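PDB 3EHM: SusD homolog from Bacteroides thetaiotaomicron, which probably binds mucin O-glycans at the bacterial cell surface as part of their utilization by this gut symbiont. Local coordinates for residues A[152-157]-A[498-503]; A[128-133]-A[143-148]; A[83-88]-A[490-495]; A[105-110]-A[120-125]. One frame throughout, in Å; residues are numbered along the deposited sequence.

Interaction 1. Residues A[152-157]-A[498-503]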
loop_
_atom_site.group_PDB
_atom_site.type_symbol
_atom_site.label_atom_id
_atom_site.label_comp_id
_atom_site.label_asym_id
_atom_site.label_seq_id
_atom_site.Cartn_x
_atom_site.Cartn_y
_atom_site.Cartn_z
ATOM N N SER A 152 2.530 26.931 -11.792
ATOM C CA SER A 152 3.959 27.202 -11.856
ATOM C C SER A 152 4.725 26.216 -12.737
ATOM O O SER A 152 4.448 25.015 -12.744
ATOM C CB SER A 152 4.554 27.193 -10.447
ATOM O OG SER A 152 5.925 27.536 -10.478
ATOM N N ILE A 153 5.694 26.744 -13.476
ATOM C CA ILE A 153 6.532 25.946 -14.364
ATOM C C ILE A 153 7.615 25.254 -13.526
ATOM O O ILE A 153 8.239 24.288 -13.965
ATOM C CB ILE A 153 7.196 26.855 -15.438
ATOM C CG1 ILE A 153 8.062 26.024 -16.391
ATOM C CG2 ILE A 153 8.021 27.946 -14.757
ATOM C CD1 ILE A 153 7.269 25.149 -17.354
ATOM N N ALA A 154 7.819 25.755 -12.310
ATOM C CA ALA A 154 8.819 25.200 -11.400
ATOM C C ALA A 154 8.217 24.999 -10.006
ATOM O O ALA A 154 8.533 25.731 -9.068
ATOM C CB ALA A 154 10.025 26.130 -11.324
ATOM N N PRO A 155 7.338 23.992 -9.857
ATOM C CA PRO A 155 6.660 23.655 -8.601
ATOM C C PRO A 155 7.551 23.608 -7.363
ATOM O O PRO A 155 8.626 23.009 -7.377
ATOM C CB PRO A 155 6.037 22.297 -8.908
ATOM C CG PRO A 155 5.685 22.423 -10.348
ATOM C CD PRO A 155 6.928 23.067 -10.930
ATOM N N LYS A 156 7.086 24.246 -6.294
ATOM C CA LYS A 156 7.798 24.275 -5.022
ATOM C C LYS A 156 7.407 23.013 -4.249
ATOM O O LYS A 156 6.234 22.644 -4.217
ATOM C CB LYS A 156 7.384 25.518 -4.229
ATOM C CG LYS A 156 7.961 25.621 -2.821
ATOM C CD LYS A 156 9.415 26.068 -2.823
ATOM C CE LYS A 156 9.890 26.372 -1.404
ATOM N NZ LYS A 156 11.296 26.860 -1.363
ATOM N N PHE A 157 8.384 22.351 -3.634
ATOM C CA PHE A 157 8.115 21.137 -2.864
ATOM C C PHE A 157 7.945 21.430 -1.376
ATOM O O PHE A 157 8.519 22.388 -0.852
ATOM C CB PHE A 157 9.248 20.123 -3.047
ATOM C CG PHE A 157 9.199 19.377 -4.353
ATOM C CD1 PHE A 157 9.272 20.057 -5.565
ATOM C CD2 PHE A 157 9.097 17.988 -4.368
ATOM C CE1 PHE A 157 9.249 19.362 -6.780
ATOM C CE2 PHE A 157 9.073 17.284 -5.576
ATOM C CZ PHE A 157 9.149 17.975 -6.785
ATOM N N SER A 498 15.179 20.227 -14.671
ATOM C CA SER A 498 13.961 20.859 -15.178
ATOM C C SER A 498 13.181 21.680 -14.148
ATOM O O SER A 498 12.225 22.370 -14.497
ATOM C CB SER A 498 13.041 19.792 -15.779
ATOM O OG SER A 498 13.694 19.087 -16.823
ATOM N N ASN A 499 13.581 21.596 -12.884
ATOM C CA ASN A 499 12.913 22.339 -11.817
ATOM C C ASN A 499 13.928 22.757 -10.755
ATOM O O ASN A 499 14.332 21.946 -9.916
ATOM C CB ASN A 499 11.831 21.478 -11.167
ATOM C CG ASN A 499 11.064 22.220 -10.086
ATOM O OD1 ASN A 499 11.510 23.254 -9.587
ATOM N ND2 ASN A 499 9.909 21.688 -9.712
ATOM N N PRO A 500 14.349 24.031 -10.772
ATOM C CA PRO A 500 15.323 24.528 -9.796
ATOM C C PRO A 500 14.889 24.486 -8.328
ATOM O O PRO A 500 15.711 24.673 -7.435
ATOM C CB PRO A 500 15.612 25.951 -10.288
ATOM C CG PRO A 500 14.337 26.344 -10.968
ATOM C CD PRO A 500 13.983 25.089 -11.731
ATOM N N ASN A 501 13.608 24.246 -8.067
ATOM C CA ASN A 501 13.153 24.180 -6.682
ATOM C C ASN A 501 13.446 22.819 -6.064
ATOM O O ASN A 501 13.327 22.638 -4.851
ATOM C CB ASN A 501 11.656 24.482 -6.579
ATOM C CG ASN A 501 11.369 25.968 -6.478
ATOM O OD1 ASN A 501 11.972 26.670 -5.667
ATOM N ND2 ASN A 501 10.442 26.453 -7.294
HETATM N N MSE A 502 13.837 21.863 -6.899
HETATM C CA MSE A 502 14.145 20.524 -6.414
HETATM C C MSE A 502 15.494 20.454 -5.715
HETATM O O MSE A 502 15.764 19.514 -4.973
HETATM C CB MSE A 502 14.101 19.520 -7.568
HETATM C CG MSE A 502 12.695 19.295 -8.106
HETATM SE SE MSE A 502 12.584 17.859 -9.387
HETATM C CE MSE A 502 12.351 16.398 -8.136
ATOM N N ALA A 503 16.337 21.456 -5.943
ATOM C CA ALA A 503 17.660 21.489 -5.327
ATOM C C ALA A 503 17.552 21.443 -3.806
ATOM O O ALA A 503 18.500 21.091 -3.110
ATOM C CB ALA A 503 18.401 22.753 -5.761
HETATM O O HOH W 1 13.604 26.250 -3.669
HETATM O O HOH W 2 11.027 23.234 -3.466
#
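Two asparagine side chains reach from the 498-503 turn to consecutive backbone carbonyls of the 152-157 loop, and they arrive differently. Asn499 has CG anti to its backbone N (chi1 -178°), and its ND2 donates to Pro155 O at 3.0 Å, nearly straight and on a lone pair in the carbonyl plane. Asn501, with CG anti to its carbonyl carbon (chi1 -86°), brings ND2 to Ala154 O at 2.7 Å, a more bent bond that meets the oxygen from above the carbonyl plane. The amide of Asn499 is held at both ends, because its OD1 accepts from Asn501 N at 2.8 Å in an Asx turn. Beyond it, the edge of the Phe157 ring faces Asn499 ND2, with ring and amide planes 58° apart. Met502, a selenomethionine, crosses this ring obliquely; its CG lies 3.7 Å from Phe157 CE1, and SE completes an oblique Met-aromatic contact. Ala154 CB sits beside Asn499 OD1 and Pro500 CD. The Lys156 chain, bent at chi2, passes across Asn501 at about a right angle and ends in a salt bridge to Glu504. One water joins Phe157 N to Asn501 O, and another donates to Asn501 OD1. Amides thus supply the N-H groups for carbonyls of a loop without regular secondary structure, so specific polar bonds, backed by the buried Phe157-Met502 pair, fix one loop against the other.

Interaction 2. Residues A[128-133]-A[143-148]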
loop_
_atom_site.group_PDB
_atom_site.type_symbol
_atom_site.label_atom_id
_atom_site.label_comp_id
_atom_site.label_asym_id
_atom_site.label_seq_id
_atom_site.Cartn_x
_atom_site.Cartn_y
_atom_site.Cartn_z
ATOM N N VAL A 128 -9.885 12.053 -3.719
ATOM C CA VAL A 128 -9.239 11.107 -4.625
ATOM C C VAL A 128 -7.786 11.521 -4.860
ATOM O O VAL A 128 -6.889 10.681 -4.875
ATOM C CB VAL A 128 -9.976 11.032 -5.978
ATOM C CG1 VAL A 128 -9.214 10.143 -6.944
ATOM C CG2 VAL A 128 -11.376 10.484 -5.766
ATOM N N ARG A 129 -7.554 12.819 -5.036
ATOM C CA ARG A 129 -6.199 13.313 -5.254
ATOM C C ARG A 129 -5.318 13.008 -4.042
ATOM O O ARG A 129 -4.181 12.551 -4.182
ATOM C CB ARG A 129 -6.206 14.824 -5.484
ATOM C CG ARG A 129 -4.837 15.383 -5.847
ATOM C CD ARG A 129 -4.757 16.883 -5.621
ATOM N NE ARG A 129 -4.716 17.212 -4.198
ATOM C CZ ARG A 129 -4.463 18.425 -3.721
ATOM N NH1 ARG A 129 -4.233 19.431 -4.553
ATOM N NH2 ARG A 129 -4.423 18.631 -2.411
ATOM N N ASN A 130 -5.852 13.259 -2.852
ATOM C CA ASN A 130 -5.103 13.032 -1.626
ATOM C C ASN A 130 -4.809 11.566 -1.329
ATOM O O ASN A 130 -3.776 11.256 -0.747
ATOM C CB ASN A 130 -5.812 13.699 -0.444
ATOM C CG ASN A 130 -5.852 15.216 -0.581
ATOM O OD1 ASN A 130 -4.956 15.814 -1.176
ATOM N ND2 ASN A 130 -6.885 15.840 -0.028
ATOM N N ILE A 131 -5.696 10.660 -1.726
ATOM C CA ILE A 131 -5.430 9.242 -1.496
ATOM C C ILE A 131 -4.234 8.866 -2.367
ATOM O O ILE A 131 -3.357 8.109 -1.954
ATOM C CB ILE A 131 -6.612 8.353 -1.904
ATOM C CG1 ILE A 131 -7.813 8.635 -1.007
ATOM C CG2 ILE A 131 -6.215 6.879 -1.787
ATOM C CD1 ILE A 131 -9.067 7.906 -1.444
ATOM N N ALA A 132 -4.202 9.411 -3.576
ATOM C CA ALA A 132 -3.111 9.130 -4.501
ATOM C C ALA A 132 -1.804 9.774 -4.041
ATOM O O ALA A 132 -0.752 9.132 -4.045
ATOM C CB ALA A 132 -3.470 9.623 -5.896
ATOM N N TRP A 133 -1.865 11.036 -3.632
ATOM C CA TRP A 133 -0.654 11.722 -3.202
ATOM C C TRP A 133 -0.148 11.295 -1.834
ATOM O O TRP A 133 0.983 11.611 -1.468
ATOM C CB TRP A 133 -0.842 13.236 -3.280
ATOM C CG TRP A 133 -0.910 13.720 -4.700
ATOM C CD1 TRP A 133 -0.812 12.956 -5.836
ATOM C CD2 TRP A 133 -1.076 15.071 -5.142
ATOM N NE1 TRP A 133 -0.901 13.752 -6.952
ATOM C CE2 TRP A 133 -1.066 15.054 -6.556
ATOM C CE3 TRP A 133 -1.230 16.296 -4.480
ATOM C CZ2 TRP A 133 -1.204 16.217 -7.322
ATOM C CZ3 TRP A 133 -1.367 17.453 -5.242
ATOM C CH2 TRP A 133 -1.353 17.403 -6.648
ATOM N N ILE A 143 6.968 16.368 -1.620
ATOM C CA ILE A 143 6.245 16.460 -2.886
ATOM C C ILE A 143 5.650 17.860 -3.019
ATOM O O ILE A 143 5.511 18.583 -2.021
ATOM C CB ILE A 143 5.083 15.438 -2.984
ATOM C CG1 ILE A 143 4.054 15.706 -1.886
ATOM C CG2 ILE A 143 5.622 14.012 -2.896
ATOM C CD1 ILE A 143 2.747 14.939 -2.068
ATOM N N ALA A 144 5.305 18.244 -4.245
ATOM C CA ALA A 144 4.703 19.553 -4.494
ATOM C C ALA A 144 3.224 19.453 -4.141
ATOM O O ALA A 144 2.385 19.205 -5.007
ATOM C CB ALA A 144 4.871 19.938 -5.960
ATOM N N TYR A 145 2.907 19.647 -2.867
ATOM C CA TYR A 145 1.529 19.537 -2.407
ATOM C C TYR A 145 0.764 20.855 -2.373
ATOM O O TYR A 145 -0.233 21.018 -3.074
ATOM C CB TYR A 145 1.488 18.900 -1.018
ATOM C CG TYR A 145 0.085 18.600 -0.552
ATOM C CD1 TYR A 145 -0.586 17.454 -0.985
ATOM C CD2 TYR A 145 -0.598 19.492 0.274
ATOM C CE1 TYR A 145 -1.907 17.207 -0.607
ATOM C CE2 TYR A 145 -1.915 19.256 0.654
ATOM C CZ TYR A 145 -2.563 18.117 0.212
ATOM O OH TYR A 145 -3.872 17.900 0.586
ATOM N N ASN A 146 1.221 21.795 -1.555
ATOM C CA ASN A 146 0.536 23.078 -1.441
ATOM C C ASN A 146 0.625 23.953 -2.686
ATOM O O ASN A 146 -0.248 24.787 -2.926
ATOM C CB ASN A 146 1.063 23.849 -0.229
ATOM C CG ASN A 146 0.617 23.233 1.082
ATOM O OD1 ASN A 146 -0.577 23.021 1.305
ATOM N ND2 ASN A 146 1.572 22.950 1.959
ATOM N N SER A 147 1.673 23.762 -3.478
ATOM C CA SER A 147 1.853 24.550 -4.692
ATOM C C SER A 147 0.991 24.024 -5.840
ATOM O O SER A 147 0.817 24.703 -6.857
ATOM C CB SER A 147 3.326 24.545 -5.104
ATOM O OG SER A 147 3.792 23.225 -5.328
ATOM N N ALA A 148 0.450 22.822 -5.668
ATOM C CA ALA A 148 -0.383 22.195 -6.691
ATOM C C ALA A 148 -1.516 23.102 -7.142
ATOM O O ALA A 148 -2.335 23.547 -6.334
ATOM C CB ALA A 148 -0.951 20.882 -6.175
HETATM O O HOH W 3 -3.067 21.300 -2.634
#
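Asn130 OD1 is the best-held polar atom here: two N-H groups of Arg129 grip it, one of them weakly, and a hydroxyl lies close by. Arg129 NH2 gives it a hydrogen bond of 3.1 Å in the carbonyl plane, on a lone pair, and Arg129 NE adds the weak one. The hydroxyl, Tyr145 OH, lies 2.9 Å from Asn130 OD1, but its single proton may instead serve Asp170, also a hydrogen-bond partner. Tyr145 extends from the loop with CG anti to its backbone N (chi1 -173°), which carries the phenol to the helix; its ring plane stands 65° from the guanidinium. Arg129 CG, anti to its backbone N, lies over the centre of the Trp133 indole; the bend at chi3 (72°) then turns the guanidinium back toward Asn130, and Trp133 CZ3 lies against one guanidinium face, toward its rim. Trp133 turns its benzo edge to the loop: CE3 is 3.7 Å from Tyr145 CD1, and CH2 is 3.5 Å from Ala148 CB. Ile143 CD1 packs against Trp133 CB at 4.2 Å. A water accepts from Arg129 NH1 and donates to Tyr145 O, in the type I turn that runs from Tyr145 to Ala148. These contacts tie helix 116-140 to the loop that follows it. A phenylalanine in place of Tyr145 would probably loosen the joint between loop and helix, since the hydroxyl that meets both Asn130 and Asp170 would be missing. With Asn130 OD1, a water, Trp133 and its cation-pi partner Trp103 around it, the buried Arg129 cation is probably stabilised by neutral and aromatic groups.

Interaction 3. Residues A[83-88]-A[490-495]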
loop_
_atom_site.group_PDB
_atom_site.type_symbol
_atom_site.label_atom_id
_atom_site.label_comp_id
_atom_site.label_asym_id
_atom_site.label_seq_id
_atom_site.Cartn_x
_atom_site.Cartn_y
_atom_site.Cartn_z
ATOM N N PHE A 83 17.371 2.296 -8.729
ATOM C CA PHE A 83 16.471 3.394 -9.054
ATOM C C PHE A 83 16.985 4.304 -10.166
ATOM O O PHE A 83 17.419 5.430 -9.919
ATOM C CB PHE A 83 16.177 4.205 -7.789
ATOM C CG PHE A 83 15.585 3.389 -6.661
ATOM C CD1 PHE A 83 14.897 2.203 -6.920
ATOM C CD2 PHE A 83 15.677 3.830 -5.344
ATOM C CE1 PHE A 83 14.308 1.471 -5.881
ATOM C CE2 PHE A 83 15.089 3.107 -4.296
ATOM C CZ PHE A 83 14.405 1.927 -4.568
ATOM N N THR A 84 16.903 3.810 -11.397
ATOM C CA THR A 84 17.370 4.547 -12.567
ATOM C C THR A 84 16.532 5.775 -12.882
ATOM O O THR A 84 15.389 5.900 -12.442
ATOM C CB THR A 84 17.370 3.657 -13.807
ATOM O OG1 THR A 84 16.022 3.289 -14.123
ATOM C CG2 THR A 84 18.191 2.396 -13.552
ATOM N N ASP A 85 17.117 6.679 -13.660
ATOM C CA ASP A 85 16.449 7.910 -14.047
ATOM C C ASP A 85 15.112 7.618 -14.735
ATOM O O ASP A 85 14.086 8.205 -14.391
ATOM C CB ASP A 85 17.348 8.712 -14.994
ATOM C CG ASP A 85 17.010 10.188 -15.005
ATOM O OD1 ASP A 85 17.453 10.906 -14.083
ATOM O OD2 ASP A 85 16.291 10.625 -15.925
ATOM N N SER A 86 15.123 6.702 -15.698
ATOM C CA SER A 86 13.902 6.364 -16.423
ATOM C C SER A 86 12.817 5.751 -15.536
ATOM O O SER A 86 11.654 6.128 -15.638
ATOM C CB SER A 86 14.210 5.407 -17.578
ATOM O OG SER A 86 14.765 4.201 -17.094
ATOM N N ARG A 87 13.191 4.818 -14.663
ATOM C CA ARG A 87 12.201 4.181 -13.793
ATOM C C ARG A 87 11.663 5.085 -12.681
ATOM O O ARG A 87 10.509 4.945 -12.274
ATOM C CB ARG A 87 12.769 2.892 -13.190
ATOM C CG ARG A 87 13.079 1.808 -14.227
ATOM C CD ARG A 87 11.835 1.358 -15.005
ATOM N NE ARG A 87 10.868 0.654 -14.167
ATOM C CZ ARG A 87 9.787 0.029 -14.627
ATOM N NH1 ARG A 87 9.527 0.016 -15.930
ATOM N NH2 ARG A 87 8.965 -0.582 -13.784
HETATM N N MSE A 88 12.494 6.000 -12.182
HETATM C CA MSE A 88 12.060 6.915 -11.128
HETATM C C MSE A 88 11.186 8.011 -11.727
HETATM O O MSE A 88 10.273 8.523 -11.077
HETATM C CB MSE A 88 13.266 7.523 -10.408
HETATM C CG MSE A 88 13.979 6.538 -9.501
HETATM SE SE MSE A 88 12.768 5.762 -8.176
HETATM C CE MSE A 88 12.354 4.088 -9.061
ATOM N N ARG A 490 13.894 7.271 -4.931
ATOM C CA ARG A 490 14.614 8.534 -5.042
ATOM C C ARG A 490 14.092 9.199 -6.309
ATOM O O ARG A 490 13.606 8.518 -7.211
ATOM C CB ARG A 490 16.129 8.315 -5.169
ATOM C CG ARG A 490 16.569 7.768 -6.522
ATOM C CD ARG A 490 18.065 7.935 -6.753
ATOM N NE ARG A 490 18.448 7.433 -8.071
ATOM C CZ ARG A 490 19.597 7.705 -8.677
ATOM N NH1 ARG A 490 20.497 8.481 -8.086
ATOM N NH2 ARG A 490 19.840 7.212 -9.886
ATOM N N PHE A 491 14.168 10.521 -6.372
ATOM C CA PHE A 491 13.719 11.227 -7.564
ATOM C C PHE A 491 14.745 10.990 -8.661
ATOM O O PHE A 491 15.898 10.649 -8.380
ATOM C CB PHE A 491 13.598 12.725 -7.287
ATOM C CG PHE A 491 12.486 13.073 -6.347
ATOM C CD1 PHE A 491 11.167 13.064 -6.779
ATOM C CD2 PHE A 491 12.751 13.367 -5.014
ATOM C CE1 PHE A 491 10.125 13.341 -5.895
ATOM C CE2 PHE A 491 11.716 13.646 -4.123
ATOM C CZ PHE A 491 10.402 13.630 -4.566
ATOM N N ALA A 492 14.318 11.151 -9.907
ATOM C CA ALA A 492 15.209 10.980 -11.045
ATOM C C ALA A 492 16.178 12.162 -11.040
ATOM O O ALA A 492 15.754 13.315 -11.069
ATOM C CB ALA A 492 14.397 10.962 -12.339
ATOM N N PRO A 493 17.494 11.889 -10.983
ATOM C CA PRO A 493 18.498 12.957 -10.970
ATOM C C PRO A 493 18.273 14.043 -12.025
ATOM O O PRO A 493 18.371 15.233 -11.728
ATOM C CB PRO A 493 19.804 12.195 -11.185
ATOM C CG PRO A 493 19.549 10.917 -10.454
ATOM C CD PRO A 493 18.138 10.565 -10.898
ATOM N N THR A 494 17.958 13.638 -13.254
ATOM C CA THR A 494 17.746 14.606 -14.322
ATOM C C THR A 494 16.556 15.523 -14.085
ATOM O O THR A 494 16.478 16.590 -14.684
ATOM C CB THR A 494 17.559 13.925 -15.693
ATOM O OG1 THR A 494 16.333 13.185 -15.699
ATOM C CG2 THR A 494 18.726 12.994 -15.991
ATOM N N ALA A 495 15.633 15.119 -13.216
ATOM C CA ALA A 495 14.462 15.949 -12.933
ATOM C C ALA A 495 14.891 17.285 -12.327
ATOM O O ALA A 495 14.236 18.308 -12.527
ATOM C CB ALA A 495 13.510 15.223 -11.985
HETATM O O HOH W 4 11.437 11.349 -10.442
#
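Two polar grips join these segments, one at each end. Asp85 takes Thr494 with both carboxylate oxygens, each through its syn lone pair: Thr494 N donates to OD1 at 2.9 Å, almost straight at 169°, and Thr494 OG1 donates to OD2 at 2.6 Å. Thr494 can do this because OG1 occupies the crowded position between its backbone N and carbonyl carbon (chi1 67°). At the other end Arg490 approaches Phe83 O side-on, NE at 2.9 Å and NH2 at 3.0 Å from that one oxygen, which lies close to the guanidinium plane. The extended run from CG to NE delivers the group there, and Pro493 CG lies against one guanidinium face. Further in, Arg490 CG rests 3.8 Å from Phe83 CB. An alanine in place of Arg490 would probably loosen the start of helix 85-110, as both bonds to Phe83 O and the packing on Phe83 CB would be lost. The selenomethionine Met88, bent at chi2 and chi3, crosses Arg490 at about a right angle and brings SE within 3.0 Å of Arg490 O, a tight approach to a buried carbonyl with no hydrogen-bond partner in the model. Met88 CB meets Ala492 CB at 4.1 Å, and a water accepting from Ala492 N donates weakly to Met88 O. Thr84 OG1 accepts from Arg87 N and N-caps the helix. A carboxylate in the first turn of a helix would probably be stabilised by the dipole, which is consistent with Asp85 serving both the helix start and the loop it holds.

Interaction 4. Residues A[105-110]-A[120-125]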
loop_
_atom_site.group_PDB
_atom_site.type_symbol
_atom_site.label_atom_id
_atom_site.label_comp_id
_atom_site.label_asym_id
_atom_site.label_seq_id
_atom_site.Cartn_x
_atom_site.Cartn_y
_atom_site.Cartn_z
ATOM N N GLU A 105 -7.222 20.353 -13.973
ATOM C CA GLU A 105 -8.257 20.897 -14.850
ATOM C C GLU A 105 -9.569 21.044 -14.082
ATOM O O GLU A 105 -10.293 22.021 -14.262
ATOM C CB GLU A 105 -8.465 19.997 -16.068
ATOM C CG GLU A 105 -7.192 19.728 -16.847
ATOM C CD GLU A 105 -7.454 19.066 -18.187
ATOM O OE1 GLU A 105 -8.428 18.286 -18.292
ATOM O OE2 GLU A 105 -6.674 19.319 -19.132
ATOM N N ILE A 106 -9.869 20.070 -13.226
ATOM C CA ILE A 106 -11.088 20.110 -12.424
ATOM C C ILE A 106 -10.998 21.305 -11.480
ATOM O O ILE A 106 -11.955 22.059 -11.318
ATOM C CB ILE A 106 -11.257 18.814 -11.586
ATOM C CG1 ILE A 106 -11.557 17.636 -12.515
ATOM C CG2 ILE A 106 -12.379 18.983 -10.559
ATOM C CD1 ILE A 106 -11.751 16.317 -11.785
ATOM N N TYR A 107 -9.831 21.471 -10.867
ATOM C CA TYR A 107 -9.587 22.571 -9.941
ATOM C C TYR A 107 -9.810 23.911 -10.636
ATOM O O TYR A 107 -10.531 24.775 -10.137
ATOM C CB TYR A 107 -8.149 22.496 -9.415
ATOM C CG TYR A 107 -7.763 23.620 -8.478
ATOM C CD1 TYR A 107 -8.409 23.786 -7.255
ATOM C CD2 TYR A 107 -6.741 24.509 -8.808
ATOM C CE1 TYR A 107 -8.045 24.809 -6.382
ATOM C CE2 TYR A 107 -6.370 25.535 -7.942
ATOM C CZ TYR A 107 -7.025 25.677 -6.732
ATOM O OH TYR A 107 -6.655 26.683 -5.868
ATOM N N GLU A 108 -9.187 24.079 -11.795
ATOM C CA GLU A 108 -9.312 25.317 -12.548
ATOM C C GLU A 108 -10.771 25.642 -12.856
ATOM O O GLU A 108 -11.190 26.797 -12.777
ATOM C CB GLU A 108 -8.503 25.216 -13.847
ATOM C CG GLU A 108 -8.681 26.401 -14.782
ATOM C CD GLU A 108 -7.652 26.433 -15.899
ATOM O OE1 GLU A 108 -7.741 27.335 -16.759
ATOM O OE2 GLU A 108 -6.753 25.561 -15.915
ATOM N N ILE A 109 -11.548 24.616 -13.185
ATOM C CA ILE A 109 -12.954 24.798 -13.530
ATOM C C ILE A 109 -13.889 25.054 -12.350
ATOM O O ILE A 109 -14.828 25.840 -12.455
ATOM C CB ILE A 109 -13.494 23.568 -14.295
ATOM C CG1 ILE A 109 -12.683 23.344 -15.573
ATOM C CG2 ILE A 109 -14.963 23.773 -14.640
ATOM C CD1 ILE A 109 -13.012 22.037 -16.288
ATOM N N ALA A 110 -13.627 24.406 -11.222
ATOM C CA ALA A 110 -14.503 24.543 -10.065
ATOM C C ALA A 110 -14.065 25.432 -8.905
ATOM O O ALA A 110 -14.899 25.810 -8.087
ATOM C CB ALA A 110 -14.828 23.148 -9.527
ATOM N N ALA A 120 -18.843 20.478 -4.095
ATOM C CA ALA A 120 -18.834 19.085 -3.657
ATOM C C ALA A 120 -18.004 18.235 -4.612
ATOM O O ALA A 120 -17.260 17.347 -4.185
ATOM C CB ALA A 120 -20.262 18.552 -3.589
ATOM N N ILE A 121 -18.145 18.501 -5.906
ATOM C CA ILE A 121 -17.391 17.768 -6.912
ATOM C C ILE A 121 -15.903 17.980 -6.676
ATOM O O ILE A 121 -15.128 17.027 -6.678
ATOM C CB ILE A 121 -17.752 18.241 -8.334
ATOM C CG1 ILE A 121 -19.123 17.681 -8.726
ATOM C CG2 ILE A 121 -16.677 17.809 -9.322
ATOM C CD1 ILE A 121 -19.584 18.093 -10.107
ATOM N N LEU A 122 -15.511 19.234 -6.466
ATOM C CA LEU A 122 -14.111 19.558 -6.228
ATOM C C LEU A 122 -13.583 18.868 -4.975
ATOM O O LEU A 122 -12.474 18.333 -4.984
ATOM C CB LEU A 122 -13.918 21.078 -6.106
ATOM C CG LEU A 122 -12.512 21.557 -5.710
ATOM C CD1 LEU A 122 -11.487 21.045 -6.703
ATOM C CD2 LEU A 122 -12.479 23.073 -5.662
ATOM N N GLU A 123 -14.368 18.868 -3.899
ATOM C CA GLU A 123 -13.919 18.226 -2.666
ATOM C C GLU A 123 -13.795 16.712 -2.828
ATOM O O GLU A 123 -12.917 16.093 -2.233
ATOM C CB GLU A 123 -14.854 18.563 -1.499
ATOM C CG GLU A 123 -14.804 20.030 -1.055
ATOM C CD GLU A 123 -13.383 20.574 -0.928
ATOM O OE1 GLU A 123 -12.492 19.856 -0.423
ATOM O OE2 GLU A 123 -13.160 21.736 -1.330
ATOM N N ILE A 124 -14.670 16.113 -3.628
ATOM C CA ILE A 124 -14.589 14.675 -3.861
ATOM C C ILE A 124 -13.310 14.431 -4.666
ATOM O O ILE A 124 -12.566 13.485 -4.412
ATOM C CB ILE A 124 -15.828 14.161 -4.639
ATOM C CG1 ILE A 124 -17.050 14.195 -3.715
ATOM C CG2 ILE A 124 -15.583 12.737 -5.166
ATOM C CD1 ILE A 124 -18.356 13.871 -4.401
ATOM N N ALA A 125 -13.053 15.310 -5.627
ATOM C CA ALA A 125 -11.849 15.207 -6.445
ATOM C C ALA A 125 -10.621 15.381 -5.546
ATOM O O ALA A 125 -9.594 14.733 -5.751
ATOM C CB ALA A 125 -11.865 16.271 -7.532
#
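This is an apolar helix-to-helix contact between the C-terminal end of helix 85-110 and the early part of helix 116-140, near the turn that connects them. The two short segments run close to antiparallel, with N-to-C directions 156° apart and axes 9.9 Å from each other at closest approach. No hydrogen bond crosses the gap; four residue pairs carry it. Leu122 is the central side chain. Its CG is anti to the backbone N (chi1 174°), and with chi2 at 57° the CD1 branch reaches Tyr107, where it lies 4.1 Å from Tyr107 CA and 4.2 Å from Tyr107 CD1, at the edge of the ring and near its plane. Tyr107 likewise has CG anti to its backbone N, and the two side chains run alongside each other, pointing the same way. The hairpin of two antiparallel helices joined by a short connection is the building element of tetratricopeptide-like folds, and the SusD family belongs to that group. Nearer the helix backbones, Ala110 CB meets Leu122 CB at 4.1 Å, and these two residues have the nearest CA atoms of the pair. One turn back on the first helix, Ile106 places its CG2 branch anti to the backbone N, which brings that methyl 4.1 Å from Ala125 CB and also near Leu122 CD1. Around this seam, Tyr25 of helix 23-36 covers Ala110 and Ile121, and Trp103 stacks on the Tyr107 ring.

Overall arrangement
Helices 85-110 and 116-140 follow each other and tie three contacts together: interaction 3 holds the start of the first, interaction 4 joins its end to the second, and interaction 2 ties the second to its following loop. Interactions 2 and 4 share helix 116-140, their centres about 13 Å apart, whereas the centres of interactions 3 and 4 are about 31 Å apart. Both 2 and 4 are nested inside the loop closed by interaction 3, whose segments alternate along the chain with those of interaction 1. Interaction 1 touches interaction 2 through Lys156 O and Ser147 OG, and interaction 3 through Met502 and Phe491. Residues near the C-terminal end thus fasten onto the early helices of the SusD-like fold.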